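Local coordinates for protein Vpx (Simian immunodeficiency virus, PDB 4CC9) that redirects the host CUL4A-DDB1 E3 ubiquitin ligase, through direct interaction with DCAF-1, to the restriction factor SAMHD1, which is then degraded by the proteasome, at residues B[22-25]-B[26-29]; B[71-74]-B[75-79]. All coordinates share one frame; numbering follows the deposited sequence.

Contact 1 (B[22-25]-B[26-29]); sequences EETI and GEAF
Thr24 and Glu27 hold each other in a capping box. The Glu27 amide N donates to Thr24 OG1 at 3.1 Å, with an N-H...O angle of 161°. Thr24 is thus the N-cap of the helix. In return, Glu27 OE2 accepts from the Thr24 amide N, modelled at 2.5 Å, a length that is doubtful at this resolution. This second bond is nearly straight. The two side chains cross at about a right angle. Glu27 CG sits between its own backbone N and carbonyl carbon (chi1 64°), which folds the side chain back toward the cap. The rest of the chain then runs out extended to the Thr24 amide.

Glu23 passes alongside Glu27 in the opposite sense, with their CG atoms 3.4 Å apart. Its OE1 lies 3.6 Å from Ala28 CB and forms a salt bridge with a basic side chain of another protein chain. Behind the cap, the first helical bonds run from Ala28 N to Thr24 O and from Phe29 N to Ile25 O, the latter 3.2 Å long. Ile25 and Phe29 point the same way, and CG2 of Ile25 meets CE2 of Phe29 at 3.8 Å.

The box closes the start of helix 25-43, where the preceding loop enters. Ala28 and Phe29 pack on apolar side chains of the other protein, while the Phe29 ring also borders helix 71-91.

Contact 2 (B[71-74]-B[75-79]); sequences VSYT and KYRYL
Tyr73 and Arg77, one helical turn apart, lie side by side and meet at their polar ends. Arg77 NH1 donates to Tyr73 OH at 2.9 Å, with an N-H...O angle of 155°. The hydroxyl lies at the edge of the guanidinium, 7° out of its plane. The ring and guanidinium planes are almost perpendicular. Arg77 CG lies 3.5 Å from Tyr73 CE2, and CD is 3.5 Å from Tyr73 OH. Arg77 is bent at chi2 and chi3, which curls its chain along the tyrosine.

The Tyr73 hydroxyl has a second partner, an acidic side chain of another protein chain. Arg77 NH2 makes a salt bridge to that chain, and Tyr76 OH also bonds to an acidic group there.

Backbone amides are paired in the regular helical way. Lys75 N bonds to Val71 O at 2.9 Å, and Tyr76 N, Arg77 N and Tyr78 N bond to Ser72 O, Tyr73 O and Thr74 O. Lys75 CD rests on Val71 CG2 at 3.8 Å. Its NZ is satisfied by a salt bridge to Asp33, Thr74 OG1 by Ser70 O, and Tyr78 OH by Asn40 OD1.

The Tyr73-Arg77 and Val71-Lys75 pairs and the backbone bonds are i to i+4 pairings of the first turns of an alpha helix, here helix 71-91 of the Vpr/Vpx three-helix fold. Residues 72-79 probably form a nuclear localization signal, as in related proteins.

Overall arrangement
Contacts 1 and 2 are both local and partly buried, with centres about 16 Å apart. Contact 1 marks the entry to helix 25-43, about 14 Å from the chain centre. Contact 2 covers the first turns of helix 71-91 and is nearer the centre, at about 8 Å. The first depends on side-chain-to-backbone capping. The second joins two side chains directly, above continuous helical bonding. Both meet other protein chains, contact 1 through the Glu23 carboxylate, backbone bonds and apolar packing, and contact 2 through Tyr73, Tyr76 and Arg77 among others. The two touch where Phe29 CE1 packs against Ser72 OG at 3.5 Å, and Leu79 joins the same two helices by packing on Ile39.

Contact 1 (B[22-25]-B[26-29])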
loop_
_atom_site.group_PDB
_atom_site.type_symbol
_atom_site.label_atom_id
_atom_site.label_comp_id
_atom_site.label_asym_id
_atom_site.label_seq_id
_atom_site.Cartn_x
_atom_site.Cartn_y
_atom_site.Cartn_z
ATOM N N GLU B 22 21.143 -6.622 7.768
ATOM C CA GLU B 22 22.374 -5.819 7.771
ATOM C C GLU B 22 22.343 -4.672 8.798
ATOM O O GLU B 22 23.363 -4.039 9.066
ATOM C CB GLU B 22 22.707 -5.292 6.366
ATOM C CG GLU B 22 22.913 -6.373 5.309
ATOM C CD GLU B 22 23.942 -7.440 5.722
ATOM O OE1 GLU B 22 25.095 -7.074 6.037
ATOM O OE2 GLU B 22 23.602 -8.649 5.728
ATOM N N GLU B 23 21.179 -4.408 9.381
ATOM C CA GLU B 23 21.110 -3.488 10.510
ATOM C C GLU B 23 21.918 -4.101 11.675
ATOM O O GLU B 23 21.939 -5.340 11.825
ATOM C CB GLU B 23 19.643 -3.259 10.891
ATOM C CG GLU B 23 19.403 -2.500 12.195
ATOM C CD GLU B 23 17.937 -2.053 12.387
ATOM O OE1 GLU B 23 17.067 -2.921 12.633
ATOM O OE2 GLU B 23 17.655 -0.830 12.304
ATOM N N THR B 24 22.618 -3.265 12.460
ATOM C CA THR B 24 23.326 -3.751 13.660
ATOM C C THR B 24 22.411 -3.828 14.876
ATOM O O THR B 24 21.335 -3.215 14.896
ATOM C CB THR B 24 24.523 -2.870 14.070
ATOM O OG1 THR B 24 24.043 -1.662 14.673
ATOM C CG2 THR B 24 25.424 -2.555 12.876
ATOM N N ILE B 25 22.850 -4.571 15.892
ATOM C CA ILE B 25 22.065 -4.754 17.107
ATOM C C ILE B 25 21.820 -3.421 17.791
ATOM O O ILE B 25 20.692 -3.109 18.197
ATOM C CB ILE B 25 22.756 -5.725 18.074
ATOM C CG1 ILE B 25 22.557 -7.164 17.583
ATOM C CG2 ILE B 25 22.203 -5.563 19.485
ATOM C CD1 ILE B 25 23.307 -8.200 18.383
ATOM N N GLY B 26 22.878 -2.619 17.869
ATOM C CA GLY B 26 22.817 -1.322 18.511
ATOM C C GLY B 26 21.828 -0.419 17.822
ATOM O O GLY B 26 21.030 0.252 18.485
ATOM N N GLU B 27 21.856 -0.403 16.492
ATOM C CA GLU B 27 20.963 0.503 15.786
ATOM C C GLU B 27 19.510 0.005 15.799
ATOM O O GLU B 27 18.578 0.805 15.738
ATOM C CB GLU B 27 21.495 0.891 14.392
ATOM C CG GLU B 27 21.622 -0.241 13.412
ATOM C CD GLU B 27 22.705 -0.001 12.339
ATOM O OE1 GLU B 27 23.182 1.144 12.170
ATOM O OE2 GLU B 27 23.068 -0.977 11.652
ATOM N N ALA B 28 19.307 -1.302 15.961
ATOM C CA ALA B 28 17.944 -1.805 16.108
ATOM C C ALA B 28 17.303 -1.266 17.395
ATOM O O ALA B 28 16.166 -0.774 17.376
ATOM C CB ALA B 28 17.912 -3.331 16.074
ATOM N N PHE B 29 18.032 -1.334 18.505
ATOM C CA PHE B 29 17.495 -0.819 19.770
ATOM C C PHE B 29 17.198 0.669 19.691
ATOM O O PHE B 29 16.165 1.113 20.184
ATOM C CB PHE B 29 18.411 -1.122 20.967
ATOM C CG PHE B 29 18.316 -2.536 21.460
ATOM C CD1 PHE B 29 17.163 -2.989 22.118
ATOM C CD2 PHE B 29 19.376 -3.412 21.297
ATOM C CE1 PHE B 29 17.068 -4.300 22.587
ATOM C CE2 PHE B 29 19.291 -4.726 21.765
ATOM C CZ PHE B 29 18.134 -5.170 22.409
#

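Contact 2 (B[71-74]-B[75-79])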
loop_
_atom_site.group_PDB
_atom_site.type_symbol
_atom_site.label_atom_id
_atom_site.label_comp_id
_atom_site.label_asym_id
_atom_site.label_seq_id
_atom_site.Cartn_x
_atom_site.Cartn_y
_atom_site.Cartn_z
ATOM N N VAL B 71 11.079 -4.936 28.360
ATOM C CA VAL B 71 10.491 -3.660 27.957
ATOM C C VAL B 71 10.594 -3.448 26.451
ATOM O O VAL B 71 9.734 -2.802 25.859
ATOM C CB VAL B 71 10.984 -2.410 28.765
ATOM C CG1 VAL B 71 11.968 -2.777 29.839
ATOM C CG2 VAL B 71 11.520 -1.314 27.846
ATOM N N SER B 72 11.613 -4.032 25.832
ATOM C CA SER B 72 11.782 -3.931 24.380
ATOM C C SER B 72 10.686 -4.685 23.622
ATOM O O SER B 72 10.063 -4.145 22.696
ATOM C CB SER B 72 13.152 -4.455 23.961
ATOM O OG SER B 72 14.152 -3.506 24.275
ATOM N N TYR B 73 10.443 -5.933 24.012
ATOM C CA TYR B 73 9.368 -6.691 23.391
ATOM C C TYR B 73 8.031 -5.968 23.592
ATOM O O TYR B 73 7.241 -5.823 22.644
ATOM C CB TYR B 73 9.325 -8.122 23.925
ATOM C CG TYR B 73 8.279 -8.954 23.238
ATOM C CD1 TYR B 73 8.531 -9.550 22.007
ATOM C CD2 TYR B 73 7.031 -9.126 23.805
ATOM C CE1 TYR B 73 7.556 -10.299 21.364
ATOM C CE2 TYR B 73 6.051 -9.867 23.167
ATOM C CZ TYR B 73 6.316 -10.445 21.953
ATOM O OH TYR B 73 5.335 -11.177 21.335
ATOM N N THR B 74 7.802 -5.477 24.811
ATOM C CA THR B 74 6.548 -4.806 25.147
ATOM C C THR B 74 6.349 -3.569 24.271
ATOM O O THR B 74 5.269 -3.359 23.701
ATOM C CB THR B 74 6.528 -4.388 26.635
ATOM O OG1 THR B 74 6.630 -5.556 27.463
ATOM C CG2 THR B 74 5.252 -3.648 26.974
ATOM N N LYS B 75 7.391 -2.755 24.143
ATOM C CA LYS B 75 7.296 -1.576 23.290
ATOM C C LYS B 75 7.009 -1.960 21.844
ATOM O O LYS B 75 6.271 -1.257 21.147
ATOM C CB LYS B 75 8.571 -0.754 23.361
ATOM C CG LYS B 75 8.755 -0.029 24.672
ATOM C CD LYS B 75 10.174 0.487 24.752
ATOM C CE LYS B 75 10.224 1.970 24.598
ATOM N NZ LYS B 75 11.636 2.395 24.501
ATOM N N TYR B 76 7.564 -3.090 21.405
ATOM C CA TYR B 76 7.413 -3.500 20.015
ATOM C C TYR B 76 5.985 -3.951 19.679
ATOM O O TYR B 76 5.436 -3.555 18.633
ATOM C CB TYR B 76 8.429 -4.584 19.670
ATOM C CG TYR B 76 8.343 -5.067 18.241
ATOM C CD1 TYR B 76 8.979 -4.380 17.217
ATOM C CD2 TYR B 76 7.625 -6.214 17.917
ATOM C CE1 TYR B 76 8.897 -4.827 15.903
ATOM C CE2 TYR B 76 7.539 -6.666 16.607
ATOM C CZ TYR B 76 8.178 -5.976 15.607
ATOM O OH TYR B 76 8.090 -6.434 14.308
ATOM N N ARG B 77 5.376 -4.774 20.545
ATOM C CA ARG B 77 3.965 -5.140 20.331
ATOM C C ARG B 77 3.082 -3.889 20.324
ATOM O O ARG B 77 2.120 -3.793 19.559
ATOM C CB ARG B 77 3.454 -6.140 21.377
ATOM C CG ARG B 77 4.209 -7.479 21.382
ATOM C CD ARG B 77 4.106 -8.197 20.036
ATOM N NE ARG B 77 2.708 -8.423 19.690
ATOM C CZ ARG B 77 2.019 -9.524 19.986
ATOM N NH1 ARG B 77 2.603 -10.536 20.626
ATOM N NH2 ARG B 77 0.730 -9.615 19.638
ATOM N N TYR B 78 3.422 -2.918 21.162
ATOM C CA TYR B 78 2.634 -1.698 21.221
ATOM C C TYR B 78 2.772 -0.892 19.917
ATOM O O TYR B 78 1.778 -0.410 19.373
ATOM C CB TYR B 78 3.035 -0.852 22.443
ATOM C CG TYR B 78 2.556 0.583 22.362
ATOM C CD1 TYR B 78 1.249 0.916 22.696
ATOM C CD2 TYR B 78 3.410 1.602 21.955
ATOM C CE1 TYR B 78 0.800 2.235 22.630
ATOM C CE2 TYR B 78 2.971 2.920 21.886
ATOM C CZ TYR B 78 1.661 3.220 22.223
ATOM O OH TYR B 78 1.207 4.506 22.159
ATOM N N LEU B 79 4.003 -0.738 19.433
ATOM C CA LEU B 79 4.253 0.004 18.195
ATOM C C LEU B 79 3.463 -0.593 17.027
ATOM O O LEU B 79 2.833 0.145 16.264
ATOM C CB LEU B 79 5.758 0.038 17.867
ATOM C CG LEU B 79 6.196 0.738 16.580
ATOM C CD1 LEU B 79 5.786 2.197 16.587
ATOM C CD2 LEU B 79 7.699 0.621 16.368
#